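PDB 7C6O: cobalamin biosynthesis protein CobN from Mycobacterium tuberculosis, which serves as the large catalytic subunit of cobaltochelatase, the enzyme that inserts cobalt into the corrin ring during aerobic cobalamin biosynthesis. Local coordinates for residues D51-R56 with H200-T205; P174-L179 with L223-A228; A192-R197 with D245-T250; A228-A233 with V249-A254. One frame throughout, in Å; residues are numbered along the deposited sequence. Where two conformers were deposited one is given.

Contact 1 of 4, residues D51-R56 with H200-T205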
loop_
_atom_site.group_PDB
_atom_site.type_symbol
_atom_site.label_atom_id
_atom_site.label_comp_id
_atom_site.label_asym_id
_atom_site.label_seq_id
_atom_site.Cartn_x
_atom_site.Cartn_y
_atom_site.Cartn_z
ATOM N N ASP A 51 -2.016 38.403 8.804
ATOM C CA ASP A 51 -1.886 39.782 9.274
ATOM C C ASP A 51 -1.813 39.838 10.793
ATOM O O ASP A 51 -0.943 40.509 11.364
ATOM C CB ASP A 51 -3.068 40.626 8.788
ATOM C CG ASP A 51 -3.086 40.815 7.285
ATOM O OD1 ASP A 51 -2.089 40.474 6.617
ATOM O OD2 ASP A 51 -4.114 41.312 6.772
ATOM N N LEU A 52 -2.730 39.140 11.466
ATOM C CA LEU A 52 -2.809 39.221 12.920
ATOM C C LEU A 52 -1.580 38.606 13.576
ATOM O O LEU A 52 -1.088 39.119 14.588
ATOM C CB LEU A 52 -4.086 38.537 13.410
ATOM C CG LEU A 52 -5.366 38.960 12.685
ATOM C CD1 LEU A 52 -6.597 38.307 13.307
ATOM C CD2 LEU A 52 -5.509 40.477 12.667
ATOM N N ILE A 53 -1.067 37.511 13.012
ATOM C CA ILE A 53 0.132 36.891 13.562
ATOM C C ILE A 53 1.346 37.780 13.322
ATOM O O ILE A 53 2.206 37.929 14.198
ATOM C CB ILE A 53 0.323 35.482 12.974
ATOM C CG1 ILE A 53 -0.877 34.597 13.331
ATOM C CG2 ILE A 53 1.611 34.853 13.488
ATOM C CD1 ILE A 53 -0.854 33.235 12.673
ATOM N N SER A 54 1.431 38.391 12.136
ATOM C CA SER A 54 2.497 39.352 11.866
ATOM C C SER A 54 2.459 40.506 12.858
ATOM O O SER A 54 3.506 40.970 13.325
ATOM C CB SER A 54 2.384 39.882 10.436
ATOM O OG SER A 54 2.611 38.860 9.481
ATOM N N ALA A 55 1.258 40.992 13.180
ATOM C CA ALA A 55 1.132 42.053 14.174
ATOM C C ALA A 55 1.600 41.578 15.544
ATOM O O ALA A 55 2.276 42.317 16.268
ATOM C CB ALA A 55 -0.315 42.541 14.236
ATOM N N ARG A 56 1.251 40.341 15.912
ATOM C CA ARG A 56 1.731 39.778 17.169
ATOM C C ARG A 56 3.250 39.645 17.168
ATOM O O ARG A 56 3.911 39.999 18.151
ATOM C CB ARG A 56 1.076 38.418 17.419
ATOM C CG ARG A 56 1.459 37.772 18.744
ATOM C CD ARG A 56 0.761 36.434 18.924
ATOM N NE ARG A 56 1.276 35.420 18.008
ATOM C CZ ARG A 56 0.753 34.208 17.863
ATOM N NH1 ARG A 56 -0.309 33.853 18.573
ATOM N NH2 ARG A 56 1.290 33.348 17.007
ATOM N N HIS A 200 6.734 32.417 6.981
ATOM C CA HIS A 200 7.830 33.368 7.135
ATOM C C HIS A 200 7.296 34.772 7.388
ATOM O O HIS A 200 7.770 35.479 8.286
ATOM C CB HIS A 200 8.724 33.345 5.893
ATOM C CG HIS A 200 9.967 34.166 6.032
ATOM N ND1 HIS A 200 11.079 33.724 6.716
ATOM C CD2 HIS A 200 10.273 35.406 5.578
ATOM C CE1 HIS A 200 12.017 34.653 6.675
ATOM N NE2 HIS A 200 11.553 35.685 5.991
ATOM N N LEU A 201 6.293 35.187 6.610
ATOM C CA LEU A 201 5.730 36.525 6.772
ATOM C C LEU A 201 5.072 36.691 8.135
ATOM O O LEU A 201 5.163 37.759 8.751
ATOM C CB LEU A 201 4.725 36.806 5.659
ATOM C CG LEU A 201 5.309 36.884 4.251
ATOM C CD1 LEU A 201 4.216 37.158 3.238
ATOM C CD2 LEU A 201 6.368 37.959 4.201
ATOM N N ALA A 202 4.399 35.646 8.620
ATOM C CA ALA A 202 3.757 35.714 9.926
ATOM C C ALA A 202 4.763 35.752 11.068
ATOM O O ALA A 202 4.410 36.180 12.173
ATOM C CB ALA A 202 2.814 34.524 10.110
ATOM N N GLY A 203 6.001 35.326 10.831
ATOM C CA GLY A 203 6.960 35.175 11.906
ATOM C C GLY A 203 6.880 33.858 12.643
ATOM O O GLY A 203 7.578 33.687 13.649
ATOM N N ASN A 204 6.042 32.926 12.185
ATOM C CA ASN A 204 5.926 31.604 12.804
ATOM C C ASN A 204 6.961 30.663 12.186
ATOM O O ASN A 204 6.652 29.733 11.440
ATOM C CB ASN A 204 4.512 31.060 12.643
ATOM C CG ASN A 204 3.579 31.512 13.751
ATOM O OD1 ASN A 204 4.021 31.954 14.812
ATOM N ND2 ASN A 204 2.278 31.390 13.513
ATOM N N THR A 205 8.224 30.928 12.512
ATOM C CA THR A 205 9.327 30.135 11.987
ATOM C C THR A 205 10.011 29.299 13.060
ATOM O O THR A 205 11.053 28.694 12.788
ATOM C CB THR A 205 10.351 31.037 11.291
ATOM O OG1 THR A 205 10.791 32.060 12.194
ATOM C CG2 THR A 205 9.736 31.680 10.055
#
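Ser54 and Ile53 of helix 49-58 meet the last turn of helix 197-202 where that helix gives out. The polar part centres on the Ser54 hydroxyl. Its OG lies 2.9 Å from Leu201 O, but Thr50 O, one turn back in its own helix, competes for the same single proton, so the bond across the gap may be shared or intermittent. Close by, Ile53 O and Ala202 O, both acceptors, come within 3.5 Å of each other. The one proton of the Ser57 hydroxyl can serve either carbonyl in turn or be shared between them, which probably eases their closeness.

The apolar part is carried by Ile53. With chi1 at -61°, its CG2 branch stands anti to the backbone N and meets Ala202 CB at 3.6 Å. A Schellman motif at Gly203 ends the helix and brings the Asn204 side chain to Ile53, where ND2 of one of its two conformers lies 3.5 Å from CG2, the side chains crossing at about a right angle.

The charged part is looser. In the same conformer, and so tentatively, Arg56 NH2 approaches Asn204 OD1 at 3.8 Å, too long for a bond; the firm partner of this arginine is Asp332, salt-bridged to NH1. With a contested serine bond, the Ser57 hydroxyl between two carbonyls and a small apolar contact, the chemistry implies a modest junction resting largely on close backbone packing.

Contact 2 of 4, residues P174-L179 with L223-A228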
loop_
_atom_site.group_PDB
_atom_site.type_symbol
_atom_site.label_atom_id
_atom_site.label_comp_id
_atom_site.label_asym_id
_atom_site.label_seq_id
_atom_site.Cartn_x
_atom_site.Cartn_y
_atom_site.Cartn_z
ATOM N N PRO A 174 10.283 39.154 -0.846
ATOM C CA PRO A 174 10.514 38.319 -2.027
ATOM C C PRO A 174 9.580 37.119 -2.052
ATOM O O PRO A 174 9.018 36.706 -1.035
ATOM C CB PRO A 174 11.975 37.875 -1.878
ATOM C CG PRO A 174 12.555 38.737 -0.796
ATOM C CD PRO A 174 11.417 39.119 0.089
ATOM N N THR A 175 9.412 36.561 -3.252
ATOM C CA THR A 175 8.623 35.345 -3.393
ATOM C C THR A 175 9.304 34.151 -2.742
ATOM O O THR A 175 8.629 33.176 -2.398
ATOM C CB THR A 175 8.355 35.059 -4.872
ATOM O OG1 THR A 175 9.599 34.891 -5.560
ATOM C CG2 THR A 175 7.594 36.215 -5.504
ATOM N N TRP A 176 10.621 34.212 -2.564
ATOM C CA TRP A 176 11.374 33.175 -1.876
ATOM C C TRP A 176 12.583 33.827 -1.220
ATOM O O TRP A 176 13.018 34.907 -1.622
ATOM C CB TRP A 176 11.815 32.065 -2.836
ATOM C CG TRP A 176 12.919 32.489 -3.758
ATOM C CD1 TRP A 176 12.786 33.103 -4.970
ATOM C CD2 TRP A 176 14.325 32.333 -3.538
ATOM N NE1 TRP A 176 14.024 33.339 -5.519
ATOM C CE2 TRP A 176 14.986 32.876 -4.658
ATOM C CE3 TRP A 176 15.089 31.788 -2.502
ATOM C CZ2 TRP A 176 16.374 32.888 -4.772
ATOM C CZ3 TRP A 176 16.469 31.802 -2.616
ATOM C CH2 TRP A 176 17.097 32.348 -3.744
ATOM N N GLY A 177 13.128 33.162 -0.209
ATOM C CA GLY A 177 14.299 33.708 0.451
ATOM C C GLY A 177 14.820 32.765 1.511
ATOM O O GLY A 177 14.307 31.657 1.704
ATOM N N VAL A 178 15.854 33.234 2.205
ATOM C CA VAL A 178 16.550 32.463 3.226
ATOM C C VAL A 178 16.122 32.954 4.599
ATOM O O VAL A 178 15.921 34.157 4.809
ATOM C CB VAL A 178 18.078 32.578 3.055
ATOM C CG1 VAL A 178 18.795 31.544 3.915
ATOM C CG2 VAL A 178 18.467 32.435 1.593
ATOM N N LEU A 179 15.971 32.021 5.538
ATOM C CA LEU A 179 15.844 32.368 6.948
ATOM C C LEU A 179 17.247 32.590 7.496
ATOM O O LEU A 179 18.023 31.639 7.636
ATOM C CB LEU A 179 15.114 31.269 7.716
ATOM C CG LEU A 179 14.909 31.523 9.211
ATOM C CD1 LEU A 179 14.016 32.735 9.438
ATOM C CD2 LEU A 179 14.333 30.292 9.895
ATOM N N LEU A 223 19.948 24.837 5.509
ATOM C CA LEU A 223 19.666 25.887 4.532
ATOM C C LEU A 223 18.157 26.096 4.500
ATOM O O LEU A 223 17.458 25.547 3.636
ATOM C CB LEU A 223 20.219 25.520 3.151
ATOM C CG LEU A 223 19.941 26.470 1.982
ATOM C CD1 LEU A 223 20.448 27.873 2.274
ATOM C CD2 LEU A 223 20.554 25.930 0.700
ATOM N N PRO A 224 17.616 26.868 5.444
ATOM C CA PRO A 224 16.163 27.093 5.478
ATOM C C PRO A 224 15.736 28.085 4.405
ATOM O O PRO A 224 16.249 29.204 4.333
ATOM C CB PRO A 224 15.922 27.652 6.884
ATOM C CG PRO A 224 17.218 28.295 7.251
ATOM C CD PRO A 224 18.298 27.474 6.602
ATOM N N LEU A 225 14.788 27.667 3.570
ATOM C CA LEU A 225 14.296 28.479 2.465
ATOM C C LEU A 225 12.776 28.493 2.490
ATOM O O LEU A 225 12.148 27.434 2.597
ATOM C CB LEU A 225 14.795 27.937 1.118
ATOM C CG LEU A 225 16.309 27.904 0.905
ATOM C CD1 LEU A 225 16.662 27.107 -0.344
ATOM C CD2 LEU A 225 16.857 29.318 0.809
ATOM N N TYR A 226 12.187 29.681 2.395
ATOM C CA TYR A 226 10.743 29.808 2.268
ATOM C C TYR A 226 10.374 30.084 0.817
ATOM O O TYR A 226 11.161 30.646 0.053
ATOM C CB TYR A 226 10.192 30.912 3.176
ATOM C CG TYR A 226 10.675 32.308 2.849
ATOM C CD1 TYR A 226 11.799 32.837 3.470
ATOM C CD2 TYR A 226 9.999 33.103 1.930
ATOM C CE1 TYR A 226 12.240 34.116 3.179
ATOM C CE2 TYR A 226 10.437 34.383 1.629
ATOM C CZ TYR A 226 11.556 34.882 2.258
ATOM O OH TYR A 226 11.996 36.154 1.966
ATOM N N CYS A 227 9.164 29.676 0.442
ATOM C CA CYS A 227 8.682 29.881 -0.917
ATOM C C CYS A 227 7.174 29.703 -0.932
ATOM O O CYS A 227 6.588 29.121 -0.015
ATOM C CB CYS A 227 9.342 28.913 -1.905
ATOM S SG CYS A 227 8.845 27.192 -1.693
ATOM N N ALA A 228 6.550 30.211 -1.994
ATOM C CA ALA A 228 5.108 30.054 -2.132
ATOM C C ALA A 228 4.733 28.658 -2.612
ATOM O O ALA A 228 3.698 28.123 -2.197
ATOM C CB ALA A 228 4.549 31.110 -3.089
HETATM O O HOH W 1 14.662 36.888 3.482
#
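Gly177 lies flat against the ring of Tyr226. Its N sits 3.3 Å above the ring plane, over the centre, and its CA makes a CH-pi contact 3.8 Å from the centroid of the Tyr226 ring. The tyrosine reaches this place because its chi1 of 64° sets CG between the backbone N and the carbonyl carbon, folding the ring across the neighbouring strand. Pro174 CD packs 3.6 Å from Tyr226 OH. Two backbone bonds close the pair, Gly177 N to Tyr226 O at 3.2 Å and Tyr226 N to Gly177 O at 3.0 Å, and Leu179 N adds a third to Pro224 O.

Further out, one water joins Tyr226 OH to Val178 O, Arg197 NE holds Pro174 O, and His200 stacks on the ring face opposite Gly177. On the other side of the sheet Val178 and Leu225 lie alongside each other, CG2 to CD2 at 3.6 Å, and the Trp176 ring brings its edge toward Leu225; helix 235-241 packs on this layer. At the far end of the pairing Leu179 CB meets Pro224 CG at 3.7 Å, and helix 206-217 touches both residues. Strand 176-178 is the antiparallel edge strand of a mixed sheet with helices on both faces, as in alpha/beta folds.

Contact 3 of 4, residues A192-R197 with D245-T250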
loop_
_atom_site.group_PDB
_atom_site.type_symbol
_atom_site.label_atom_id
_atom_site.label_comp_id
_atom_site.label_asym_id
_atom_site.label_seq_id
_atom_site.Cartn_x
_atom_site.Cartn_y
_atom_site.Cartn_z
ATOM N N ALA A 192 18.739 21.420 2.919
ATOM C CA ALA A 192 17.757 22.477 2.728
ATOM C C ALA A 192 16.478 22.148 3.488
ATOM O O ALA A 192 16.082 20.985 3.591
ATOM C CB ALA A 192 17.456 22.663 1.241
ATOM N N VAL A 193 15.843 23.179 4.041
ATOM C CA VAL A 193 14.546 23.055 4.702
ATOM C C VAL A 193 13.582 24.004 4.001
ATOM O O VAL A 193 13.729 25.230 4.093
ATOM C CB VAL A 193 14.627 23.359 6.204
ATOM C CG1 VAL A 193 13.258 23.188 6.856
ATOM C CG2 VAL A 193 15.651 22.453 6.867
ATOM N N LEU A 194 12.592 23.443 3.307
ATOM C CA LEU A 194 11.652 24.218 2.504
ATOM C C LEU A 194 10.344 24.384 3.267
ATOM O O LEU A 194 9.697 23.391 3.621
ATOM C CB LEU A 194 11.399 23.544 1.156
ATOM C CG LEU A 194 12.333 23.867 -0.015
ATOM C CD1 LEU A 194 12.126 25.297 -0.497
ATOM C CD2 LEU A 194 13.792 23.627 0.355
ATOM N N TYR A 195 9.951 25.634 3.511
ATOM C CA TYR A 195 8.708 25.923 4.212
ATOM C C TYR A 195 7.964 27.041 3.493
ATOM O O TYR A 195 8.482 27.675 2.572
ATOM C CB TYR A 195 8.959 26.280 5.686
ATOM C CG TYR A 195 9.745 27.552 5.925
ATOM C CD1 TYR A 195 11.122 27.587 5.739
ATOM C CD2 TYR A 195 9.113 28.709 6.367
ATOM C CE1 TYR A 195 11.845 28.745 5.969
ATOM C CE2 TYR A 195 9.828 29.871 6.601
ATOM C CZ TYR A 195 11.195 29.884 6.402
ATOM O OH TYR A 195 11.914 31.037 6.632
ATOM N N TYR A 196 6.727 27.274 3.923
ATOM C CA TYR A 196 5.836 28.178 3.211
ATOM C C TYR A 196 6.136 29.638 3.526
ATOM O O TYR A 196 6.435 30.001 4.669
ATOM C CB TYR A 196 4.379 27.857 3.544
ATOM C CG TYR A 196 3.788 26.805 2.636
ATOM C CD1 TYR A 196 3.893 26.919 1.254
ATOM C CD2 TYR A 196 3.141 25.690 3.155
ATOM C CE1 TYR A 196 3.359 25.959 0.413
ATOM C CE2 TYR A 196 2.607 24.723 2.322
ATOM C CZ TYR A 196 2.719 24.863 0.954
ATOM O OH TYR A 196 2.191 23.906 0.118
ATOM N N ARG A 197 6.044 30.473 2.487
ATOM C CA ARG A 197 6.264 31.910 2.623
ATOM C C ARG A 197 5.293 32.536 3.615
ATOM O O ARG A 197 5.663 33.464 4.345
ATOM C CB ARG A 197 6.135 32.567 1.247
ATOM C CG ARG A 197 6.346 34.071 1.197
ATOM C CD ARG A 197 6.256 34.547 -0.249
ATOM N NE ARG A 197 6.515 35.974 -0.395
ATOM C CZ ARG A 197 5.573 36.909 -0.344
ATOM N NH1 ARG A 197 4.309 36.562 -0.146
ATOM N NH2 ARG A 197 5.894 38.188 -0.491
ATOM N N ASP A 245 22.624 19.121 -0.445
ATOM C CA ASP A 245 22.846 17.690 -0.598
ATOM C C ASP A 245 21.586 16.873 -0.346
ATOM O O ASP A 245 21.524 15.708 -0.753
ATOM C CB ASP A 245 23.958 17.235 0.348
ATOM C CG ASP A 245 25.266 17.941 0.072
ATOM O OD1 ASP A 245 25.760 17.838 -1.071
ATOM O OD2 ASP A 245 25.789 18.619 0.984
ATOM N N ALA A 246 20.591 17.461 0.312
ATOM C CA ALA A 246 19.291 16.838 0.510
ATOM C C ALA A 246 18.313 17.932 0.909
ATOM O O ALA A 246 18.712 19.000 1.380
ATOM C CB ALA A 246 19.343 15.733 1.573
ATOM N N MET A 247 17.026 17.653 0.713
ATOM C CA MET A 247 15.957 18.599 1.010
ATOM C C MET A 247 14.948 17.962 1.952
ATOM O O MET A 247 14.452 16.864 1.680
ATOM C CB MET A 247 15.218 19.039 -0.256
ATOM C CG MET A 247 16.022 19.826 -1.258
ATOM S SD MET A 247 15.050 20.046 -2.765
ATOM C CE MET A 247 13.624 20.908 -2.106
ATOM N N VAL A 248 14.631 18.658 3.040
ATOM C CA VAL A 248 13.449 18.363 3.844
ATOM C C VAL A 248 12.380 19.380 3.468
ATOM O O VAL A 248 12.586 20.590 3.614
ATOM C CB VAL A 248 13.751 18.413 5.349
ATOM C CG1 VAL A 248 12.491 18.106 6.139
ATOM C CG2 VAL A 248 14.858 17.433 5.709
ATOM N N VAL A 249 11.240 18.901 2.978
ATOM C CA VAL A 249 10.177 19.773 2.499
ATOM C C VAL A 249 8.988 19.670 3.442
ATOM O O VAL A 249 8.677 18.590 3.959
ATOM C CB VAL A 249 9.771 19.443 1.048
ATOM C CG1 VAL A 249 10.961 19.624 0.122
ATOM C CG2 VAL A 249 9.214 18.031 0.940
ATOM N N THR A 250 8.341 20.809 3.684
ATOM C CA THR A 250 7.117 20.867 4.476
ATOM C C THR A 250 5.967 21.452 3.667
ATOM O O THR A 250 4.963 21.887 4.240
ATOM C CB THR A 250 7.336 21.676 5.757
ATOM O OG1 THR A 250 7.597 23.044 5.427
ATOM C CG2 THR A 250 8.517 21.123 6.541
HETATM O O HOH W 2 5.750 25.083 5.847
#
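Leu194 O receives two donors from Thr250: the backbone N at 2.9 Å, and the side-chain OG1 at 2.8 Å in the carbonyl plane on a lone pair. The threonine manages both because its chi1 of 66° tucks OG1 between its own N and carbonyl carbon, back toward the facing strand. A water accepts from Tyr196 N and donates to the same OG1, carrying the link two residues further, to Tyr196.

The remaining backbone bonds make a regular parallel ladder. Ala192 N donates to Ala246 O at 2.9 Å, Val248 N to Ala192 O at 2.8 Å, and Leu194 N to Val248 O at 2.9 Å. Strands 190-196 and 246-249 are neighbours in an alpha/beta sheet whose parallel strands have the flavodoxin-like order 2-1-3-4-5: beta-alpha-beta crossovers lead from the first through helix 206-217 to strand 221-227, on its other flank, then through helix 235-241 to strand 246-249.

Apolar contacts fill one face. Met247, bent at chi3, swings CE to within 3.7 Å of Leu194 CD2, and its CG lies 4.0 Å from Ala192 CB. Leu194 CB also meets Val249 CG1 at 4.1 Å. Val193 and Val248 point to the other face, where helix 206-217 packs on both and helix 343-361 adds to the cover of Val248.

Contact 4 of 4, residues A228-A233 with V249-A254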
loop_
_atom_site.group_PDB
_atom_site.type_symbol
_atom_site.label_atom_id
_atom_site.label_comp_id
_atom_site.label_asym_id
_atom_site.label_seq_id
_atom_site.Cartn_x
_atom_site.Cartn_y
_atom_site.Cartn_z
ATOM N N ALA A 228 6.550 30.211 -1.994
ATOM C CA ALA A 228 5.108 30.054 -2.132
ATOM C C ALA A 228 4.733 28.658 -2.612
ATOM O O ALA A 228 3.698 28.123 -2.197
ATOM C CB ALA A 228 4.549 31.110 -3.089
ATOM N N SER A 229 5.554 28.053 -3.468
ATOM C CA SER A 229 5.255 26.734 -4.004
ATOM C C SER A 229 6.515 26.145 -4.617
ATOM O O SER A 229 7.316 26.866 -5.214
ATOM C CB SER A 229 4.142 26.799 -5.058
ATOM O OG SER A 229 4.001 25.558 -5.732
ATOM N N LEU A 230 6.681 24.832 -4.467
ATOM C CA LEU A 230 7.710 24.129 -5.218
ATOM C C LEU A 230 7.240 23.717 -6.605
ATOM O O LEU A 230 8.075 23.377 -7.451
ATOM C CB LEU A 230 8.191 22.895 -4.449
ATOM C CG LEU A 230 9.233 23.174 -3.364
ATOM C CD1 LEU A 230 9.694 21.882 -2.701
ATOM C CD2 LEU A 230 10.411 23.927 -3.957
ATOM N N ARG A 231 5.930 23.740 -6.859
ATOM C CA ARG A 231 5.428 23.448 -8.199
ATOM C C ARG A 231 5.818 24.547 -9.179
ATOM O O ARG A 231 6.270 24.270 -10.296
ATOM C CB ARG A 231 3.912 23.267 -8.167
ATOM C CG ARG A 231 3.281 23.145 -9.547
ATOM C CD ARG A 231 1.876 22.563 -9.477
ATOM N NE ARG A 231 0.972 23.386 -8.680
ATOM C CZ ARG A 231 0.264 24.402 -9.165
ATOM N NH1 ARG A 231 0.354 24.723 -10.448
ATOM N NH2 ARG A 231 -0.536 25.095 -8.367
ATOM N N THR A 232 5.644 25.804 -8.780
ATOM C CA THR A 232 6.036 26.952 -9.594
ATOM C C THR A 232 7.327 27.580 -9.087
ATOM O O THR A 232 7.459 28.807 -9.054
ATOM C CB THR A 232 4.916 27.987 -9.614
ATOM O OG1 THR A 232 4.621 28.390 -8.272
ATOM C CG2 THR A 232 3.664 27.401 -10.247
ATOM N N ALA A 233 8.290 26.749 -8.690
ATOM C CA ALA A 233 9.518 27.236 -8.081
ATOM C C ALA A 233 10.244 28.201 -9.007
ATOM O O ALA A 233 10.378 27.959 -10.208
ATOM C CB ALA A 233 10.432 26.064 -7.730
ATOM N N VAL A 249 11.240 18.901 2.978
ATOM C CA VAL A 249 10.177 19.773 2.499
ATOM C C VAL A 249 8.988 19.670 3.442
ATOM O O VAL A 249 8.677 18.590 3.959
ATOM C CB VAL A 249 9.771 19.443 1.048
ATOM C CG1 VAL A 249 10.961 19.624 0.122
ATOM C CG2 VAL A 249 9.214 18.031 0.940
ATOM N N THR A 250 8.341 20.809 3.684
ATOM C CA THR A 250 7.117 20.867 4.476
ATOM C C THR A 250 5.967 21.452 3.667
ATOM O O THR A 250 4.963 21.887 4.240
ATOM C CB THR A 250 7.336 21.676 5.757
ATOM O OG1 THR A 250 7.597 23.044 5.427
ATOM C CG2 THR A 250 8.517 21.123 6.541
ATOM N N VAL A 251 6.096 21.466 2.344
ATOM C CA VAL A 251 5.087 22.025 1.460
ATOM C C VAL A 251 4.407 20.890 0.698
ATOM O O VAL A 251 4.848 19.742 0.718
ATOM C CB VAL A 251 5.689 23.064 0.494
ATOM C CG1 VAL A 251 6.328 24.200 1.279
ATOM C CG2 VAL A 251 6.712 22.401 -0.420
ATOM N N LEU A 252 3.317 21.230 0.011
ATOM C CA LEU A 252 2.544 20.259 -0.750
ATOM C C LEU A 252 3.340 19.746 -1.950
ATOM O O LEU A 252 4.392 20.279 -2.314
ATOM C CB LEU A 252 1.226 20.878 -1.220
ATOM C CG LEU A 252 -0.018 20.741 -0.336
ATOM C CD1 LEU A 252 0.328 20.719 1.141
ATOM C CD2 LEU A 252 -0.986 21.876 -0.637
ATOM N N ALA A 253 2.810 18.695 -2.577
ATOM C CA ALA A 253 3.473 18.083 -3.722
ATOM C C ALA A 253 3.567 19.064 -4.886
ATOM O O ALA A 253 2.731 19.957 -5.050
ATOM C CB ALA A 253 2.729 16.822 -4.163
ATOM N N ALA A 254 4.597 18.879 -5.713
ATOM C CA ALA A 254 4.924 19.835 -6.760
ATOM C C ALA A 254 4.590 19.365 -8.169
ATOM O O ALA A 254 4.632 20.181 -9.097
ATOM C CB ALA A 254 6.416 20.186 -6.700
HETATM O O HOH W 3 4.655 22.887 -3.393
#
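Leu230 rests one methyl, CD1, against two valines, Val249 at the end of its strand and Val251 in the loop after it. At chi1 -82° its CG stands beside the backbone N, and the extended chi2 carries CD1 to 3.8 Å from Val249 CG1 and equally 3.8 Å from Val251 CG2. The leucine crosses Val251 at about a right angle, and that valine offers the methyl held between its own backbone N and carbonyl carbon. Leu194 of the strand between also touches Leu230.

Ala254 fits beneath the turn of the first loop, its CB 3.6 Å from Leu230 C and 3.9 Å from Leu230 CB. Beside it, the aliphatic part of Arg231 passes the oxygen end of the Ala254 carbonyl, CG to O at 3.3 Å; the bend at chi3 (60°) then leads the guanidinium away. Ser229 OG accepts from Arg231 N at 2.9 Å in an ST turn that overlaps the start of the type I beta turn from Leu230 to Ala233. A water bridges Leu230 N and Leu252 O.

In a doubly wound alpha/beta fold the loops at the C-terminal ends of parallel strands lie along one edge of the sheet; these two follow strands 221-227 and 246-249, on both flanks of strand 190-196.

Contacts 2 and 3 lie within one mixed sheet, and contact 4 at the ends of two of its strands. Contact 2 pairs its outermost strand 176-178 with 221-227, contact 3 joins 190-196 to 246-249, and contact 4 packs the loops that leave 221-227 and 246-249. Centres of contacts 2 and 3, and of 3 and 4, are about 9 Å apart. Contact 1 stands about 15 Å from contact 2, centre to centre, and brings in helix 49-58 from the N-terminal region with its separate four-stranded parallel sheet. Helix 197-202 directly follows strand 190-196, and His200 hydrogen-bonds Tyr195, so contact 1 joins the N-terminal region to the helix that follows strand 190-196. Segments of contacts 1, 2 and 3 alternate along the chain.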